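Long-range contact in RNA-binding protein RMD9, mitochondrial (PDB 7A9W), which binds a dodecamer RNA motif in the 3'-untranslated regions of mitochondrial mRNAs and is involved in their processing or stability: residues 259-264 with 294-299. Sequence-based numbering, arbitrary orientation.
Sequences EDYEKA and SKNLTL
Tyr261 reaches across to 294-299 and accepts a hydrogen bond on its OH from the backbone N of Asn296 (2.9 Å, bent to 138° at the hydrogen). Tyr261 OH also donates to Glu259 OE1 at 3.0 Å, meeting the carboxylate on its anti side, 33° out of its plane. Behind the hydroxyl, Tyr261 CZ lies 3.5 Å from Asn296 CB and Tyr261 CD1 3.5 Å from Leu299 CD2, with the Tyr261 and Leu299 side chains pointing opposite ways. Glu259 CA sits over one face of the Tyr261 ring, near its border, while Glu259 OE1 rests 3.7 Å from Lys295 CB. The contact joins the inter-helix turns of probable successive pentatricopeptide (PPR) repeats, PPR3 and PPR4, each leading into its hairpin's second helix. Replacing Tyr261 by an alanine is likely to leave Asn296 N without this acceptor, Glu259 OE1 without its donor, and a gap beside Leu299 CD2. Asn296 caps helix 297-308: a chi1 of -180° turns its amide toward the first turn, where Asn296 OD1 accepts from Thr298 OG1 at 2.6 Å and weakly from Thr298 N. Glu259 ends helix 245-257 in a Schellman motif and Asp260 N-caps helix 261-270 through a weak bond from Lys263 N.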
ATOM      1  N   GLU A 259     -10.587  15.675 -18.391  1.00102.16           N
ATOM      2  CA  GLU A 259     -11.665  15.063 -19.169  1.00 96.31           C
ATOM      3  C   GLU A 259     -11.694  15.546 -20.615  1.00104.01           C
ATOM      4  O   GLU A 259     -12.744  15.506 -21.266  1.00101.02           O
ATOM      5  CB  GLU A 259     -13.028  15.287 -18.506  1.00 99.26           C
ATOM      6  CG  GLU A 259     -13.082  14.824 -17.060  1.00 96.54           C
ATOM      7  CD  GLU A 259     -14.496  14.728 -16.532  1.00122.50           C
ATOM      8  OE1 GLU A 259     -15.300  13.973 -17.119  1.00131.92           O
ATOM      9  OE2 GLU A 259     -14.807  15.412 -15.534  1.00127.09           O
ATOM     10  N   ASP A 260     -10.558  16.007 -21.137  1.00 97.22           N
ATOM     11  CA  ASP A 260     -10.417  16.262 -22.569  1.00 94.65           C
ATOM     12  C   ASP A 260      -9.943  14.973 -23.240  1.00103.83           C
ATOM     13  O   ASP A 260      -8.809  14.843 -23.707  1.00 99.81           O
ATOM     14  CB  ASP A 260      -9.461  17.423 -22.817  1.00 95.30           C
ATOM     15  CG  ASP A 260      -9.607  18.015 -24.209  1.00113.81           C
ATOM     16  OD1 ASP A 260      -9.955  17.268 -25.148  1.00 97.64           O
ATOM     17  OD2 ASP A 260      -9.376  19.232 -24.362  1.00112.89           O
ATOM     18  N   TYR A 261     -10.857  14.000 -23.271  1.00 93.90           N
ATOM     19  CA  TYR A 261     -10.496  12.643 -23.666  1.00104.36           C
ATOM     20  C   TYR A 261     -10.065  12.560 -25.125  1.00112.11           C
ATOM     21  O   TYR A 261      -9.226  11.720 -25.470  1.00106.13           O
ATOM     22  CB  TYR A 261     -11.668  11.698 -23.405  1.00 91.86           C
ATOM     23  CG  TYR A 261     -12.153  11.704 -21.973  1.00 91.64           C
ATOM     24  CD1 TYR A 261     -11.379  11.161 -20.956  1.00 95.36           C
ATOM     25  CD2 TYR A 261     -13.387  12.246 -21.639  1.00 95.97           C
ATOM     26  CE1 TYR A 261     -11.818  11.162 -19.645  1.00 93.72           C
ATOM     27  CE2 TYR A 261     -13.834  12.253 -20.330  1.00102.74           C
ATOM     28  CZ  TYR A 261     -13.046  11.709 -19.338  1.00110.17           C
ATOM     29  OH  TYR A 261     -13.488  11.711 -18.035  1.00116.86           O
ATOM     30  N   GLU A 262     -10.622  13.409 -25.993  1.00111.29           N
ATOM     31  CA  GLU A 262     -10.242  13.365 -27.402  1.00106.89           C
ATOM     32  C   GLU A 262      -8.780  13.748 -27.590  1.00101.34           C
ATOM     33  O   GLU A 262      -8.071  13.139 -28.399  1.00 97.67           O
ATOM     34  CB  GLU A 262     -11.152  14.279 -28.224  1.00112.75           C
ATOM     35  CG  GLU A 262     -12.580  13.772 -28.355  1.00121.30           C
ATOM     36  CD  GLU A 262     -13.387  14.560 -29.369  1.00147.64           C
ATOM     37  OE1 GLU A 262     -12.844  15.529 -29.937  1.00148.58           O
ATOM     38  OE2 GLU A 262     -14.564  14.208 -29.599  1.00154.02           O
ATOM     39  N   LYS A 263      -8.308  14.752 -26.847  1.00 95.66           N
ATOM     40  CA  LYS A 263      -6.891  15.093 -26.899  1.00 93.31           C
ATOM     41  C   LYS A 263      -6.037  14.021 -26.237  1.00 91.87           C
ATOM     42  O   LYS A 263      -4.897  13.791 -26.657  1.00 95.62           O
ATOM     43  CB  LYS A 263      -6.645  16.449 -26.237  1.00 97.94           C
ATOM     44  CG  LYS A 263      -7.253  17.628 -26.980  1.00109.59           C
ATOM     45  CD  LYS A 263      -6.848  18.948 -26.342  1.00111.92           C
ATOM     46  CE  LYS A 263      -7.540  20.122 -27.015  1.00116.76           C
ATOM     47  NZ  LYS A 263      -7.216  21.414 -26.350  1.00136.15           N
ATOM     48  N   ALA A 264      -6.567  13.357 -25.207  1.00 91.20           N
ATOM     49  CA  ALA A 264      -5.825  12.279 -24.563  1.00 81.53           C
ATOM     50  C   ALA A 264      -5.739  11.059 -25.470  1.00 90.90           C
ATOM     51  O   ALA A 264      -4.670  10.453 -25.611  1.00 92.42           O
ATOM     52  CB  ALA A 264      -6.477  11.918 -23.228  1.00 76.87           C
ATOM     53  N   SER A 294     -10.035   8.285 -15.292  1.00 87.39           N
ATOM     54  CA  SER A 294     -11.061   8.876 -16.144  1.00 89.00           C
ATOM     55  C   SER A 294     -12.396   8.884 -15.409  1.00 79.94           C
ATOM     56  O   SER A 294     -12.893   7.828 -14.999  1.00 81.00           O
ATOM     57  CB  SER A 294     -11.178   8.106 -17.458  1.00 69.40           C
ATOM     58  OG  SER A 294      -9.971   8.163 -18.198  1.00 98.08           O
ATOM     59  N   LYS A 295     -12.977  10.073 -15.244  1.00 82.37           N
ATOM     60  CA  LYS A 295     -14.312  10.171 -14.667  1.00 79.91           C
ATOM     61  C   LYS A 295     -15.382   9.630 -15.606  1.00 87.47           C
ATOM     62  O   LYS A 295     -16.479   9.293 -15.149  1.00 86.37           O
ATOM     63  CB  LYS A 295     -14.622  11.623 -14.297  1.00 82.72           C
ATOM     64  CG  LYS A 295     -14.644  11.887 -12.799  1.00 88.91           C
ATOM     65  CD  LYS A 295     -13.358  11.424 -12.132  1.00 97.06           C
ATOM     66  CE  LYS A 295     -13.422  11.599 -10.623  1.00 99.28           C
ATOM     67  NZ  LYS A 295     -12.185  11.106  -9.956  1.00101.09           N
ATOM     68  N   ASN A 296     -15.086   9.542 -16.902  1.00 89.60           N
ATOM     69  CA  ASN A 296     -15.981   8.911 -17.869  1.00 75.80           C
ATOM     70  C   ASN A 296     -15.866   7.403 -17.695  1.00 76.90           C
ATOM     71  O   ASN A 296     -14.917   6.779 -18.174  1.00 89.38           O
ATOM     72  CB  ASN A 296     -15.629   9.341 -19.288  1.00 88.49           C
ATOM     73  CG  ASN A 296     -16.539   8.721 -20.331  1.00 99.33           C
ATOM     74  OD1 ASN A 296     -17.646   8.282 -20.024  1.00132.28           O
ATOM     75  ND2 ASN A 296     -16.074   8.688 -21.573  1.00 88.87           N
ATOM     76  N   LEU A 297     -16.839   6.813 -16.999  1.00 78.10           N
ATOM     77  CA  LEU A 297     -16.772   5.394 -16.674  1.00 79.73           C
ATOM     78  C   LEU A 297     -16.939   4.506 -17.899  1.00 78.78           C
ATOM     79  O   LEU A 297     -16.488   3.356 -17.881  1.00 93.78           O
ATOM     80  CB  LEU A 297     -17.828   5.050 -15.622  1.00 80.18           C
ATOM     81  CG  LEU A 297     -17.712   5.839 -14.314  1.00 86.77           C
ATOM     82  CD1 LEU A 297     -18.785   5.416 -13.320  1.00 92.94           C
ATOM     83  CD2 LEU A 297     -16.323   5.683 -13.711  1.00 84.57           C
ATOM     84  N   THR A 298     -17.577   5.006 -18.960  1.00 85.21           N
ATOM     85  CA  THR A 298     -17.690   4.221 -20.184  1.00100.76           C
ATOM     86  C   THR A 298     -16.334   4.058 -20.858  1.00 92.91           C
ATOM     87  O   THR A 298     -15.995   2.966 -21.329  1.00 87.17           O
ATOM     88  CB  THR A 298     -18.687   4.870 -21.143  1.00103.59           C
ATOM     89  OG1 THR A 298     -18.277   6.215 -21.420  1.00124.73           O
ATOM     90  CG2 THR A 298     -20.084   4.881 -20.537  1.00 87.35           C
ATOM     91  N   LEU A 299     -15.545   5.134 -20.915  1.00 78.93           N
ATOM     92  CA  LEU A 299     -14.207   5.038 -21.488  1.00 83.02           C
ATOM     93  C   LEU A 299     -13.281   4.229 -20.589  1.00 89.36           C
ATOM     94  O   LEU A 299     -12.433   3.474 -21.078  1.00 86.00           O
ATOM     95  CB  LEU A 299     -13.635   6.435 -21.729  1.00 76.26           C
ATOM     96  CG  LEU A 299     -12.226   6.514 -22.320  1.00 87.07           C
ATOM     97  CD1 LEU A 299     -12.190   5.894 -23.708  1.00106.66           C
ATOM     98  CD2 LEU A 299     -11.736   7.951 -22.361  1.00 81.20           C
TER